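Local coordinates for protein lectin (Trichosanthes anguina, PDB 4HR6) that is the small A alpha chain of a three-chain, nontoxic seed lectin homologous to type II ribosome-inactivating proteins, whose beta-trefoil chain probably binds carbohydrate, at residues A[6-9]-A[10-14]. Numbering follows the deposited sequence.
Sequences SEAN and SGTYK
A capping box made by Asn9 and Thr12 starts helix 10-24, where the loop that follows strand 2-4 turns into the first helical residues. Asn9 is the N-cap. Its CG lies between the backbone N and the carbonyl carbon (chi1 52°), which brings OD1 back over the first turn, where it accepts from Thr12 N at 3.2 Å with the donor above the carbonyl plane. The return bond runs from Asn9 N to Thr12 OG1, 3.0 Å long. Thr12 suits its place because its beta-branch separates two tasks: OG1 faces the N-cap backbone, while CG2 rests against Glu7 O at 3.7 Å. Asparagine is short and ends in a carbonyl, so OD1 stands in for an oxygen that a preceding turn of helix would supply. The helix's own ladder begins with the nearly straight bond from Tyr13 N to Asn9 O (3.0 Å). Away from the box, Tyr13 and Ser10 turn to the two other lectin chains: Tyr13 OH donates to Met113 O of one, and Ser10 OG is hydrogen-bonded to Asp147 of the other. Because each residue's side-chain oxygen accepts from the other's backbone N, the box ties the loop to the helix start and gives the first-turn N-H of Thr12 an acceptor.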
# COMPACT_ATOMS: atom_id res chain seq x y z
N SER A 6 14.02 27.05 -1.54
CA SER A 6 14.69 27.71 -2.69
C SER A 6 15.11 26.73 -3.78
O SER A 6 14.79 26.92 -4.96
CB SER A 6 15.93 28.49 -2.24
OG SER A 6 15.53 29.64 -1.51
N GLU A 7 15.81 25.68 -3.38
CA GLU A 7 16.34 24.71 -4.33
C GLU A 7 15.44 23.46 -4.38
O GLU A 7 15.93 22.34 -4.42
CB GLU A 7 17.80 24.36 -3.97
CG GLU A 7 18.05 23.90 -2.54
CD GLU A 7 19.53 23.67 -2.22
OE1 GLU A 7 20.39 23.83 -3.12
OE2 GLU A 7 19.83 23.31 -1.06
N ALA A 8 14.13 23.68 -4.42
CA ALA A 8 13.15 22.60 -4.24
C ALA A 8 12.31 22.30 -5.47
O ALA A 8 11.63 23.18 -6.01
CB ALA A 8 12.24 22.92 -3.08
N ASN A 9 12.34 21.05 -5.89
CA ASN A 9 11.41 20.54 -6.89
C ASN A 9 10.92 19.16 -6.44
O ASN A 9 11.32 18.67 -5.39
CB ASN A 9 12.10 20.45 -8.26
CG ASN A 9 13.41 19.70 -8.20
OD1 ASN A 9 13.46 18.51 -7.89
ND2 ASN A 9 14.49 20.40 -8.50
N SER A 10 10.05 18.55 -7.24
CA SER A 10 9.51 17.23 -6.96
C SER A 10 10.61 16.25 -6.55
O SER A 10 10.46 15.52 -5.56
CB SER A 10 8.75 16.71 -8.18
OG SER A 10 8.29 15.39 -7.95
N GLY A 11 11.70 16.25 -7.29
CA GLY A 11 12.84 15.37 -7.04
C GLY A 11 13.49 15.52 -5.67
O GLY A 11 13.77 14.52 -4.99
N THR A 12 13.74 16.76 -5.25
CA THR A 12 14.38 16.99 -3.95
C THR A 12 13.39 16.77 -2.80
O THR A 12 13.78 16.33 -1.75
CB THR A 12 15.00 18.41 -3.84
OG1 THR A 12 13.95 19.38 -3.91
CG2 THR A 12 15.99 18.66 -4.99
N TYR A 13 12.12 17.09 -3.01
CA TYR A 13 11.09 16.75 -2.03
C TYR A 13 11.08 15.24 -1.74
O TYR A 13 11.20 14.84 -0.58
CB TYR A 13 9.71 17.22 -2.51
CG TYR A 13 8.60 16.74 -1.60
CD1 TYR A 13 8.44 17.28 -0.32
CD2 TYR A 13 7.74 15.73 -2.00
CE1 TYR A 13 7.45 16.84 0.52
CE2 TYR A 13 6.73 15.28 -1.16
CZ TYR A 13 6.60 15.84 0.11
OH TYR A 13 5.61 15.39 0.94
N LYS A 14 11.02 14.41 -2.77
CA LYS A 14 11.02 12.94 -2.61
C LYS A 14 12.28 12.39 -1.97
O LYS A 14 12.22 11.44 -1.20
CB LYS A 14 10.85 12.24 -3.95
CG LYS A 14 9.48 12.39 -4.54
CD LYS A 14 9.40 11.59 -5.83
CE LYS A 14 8.18 11.97 -6.66
NZ LYS A 14 8.29 11.45 -8.05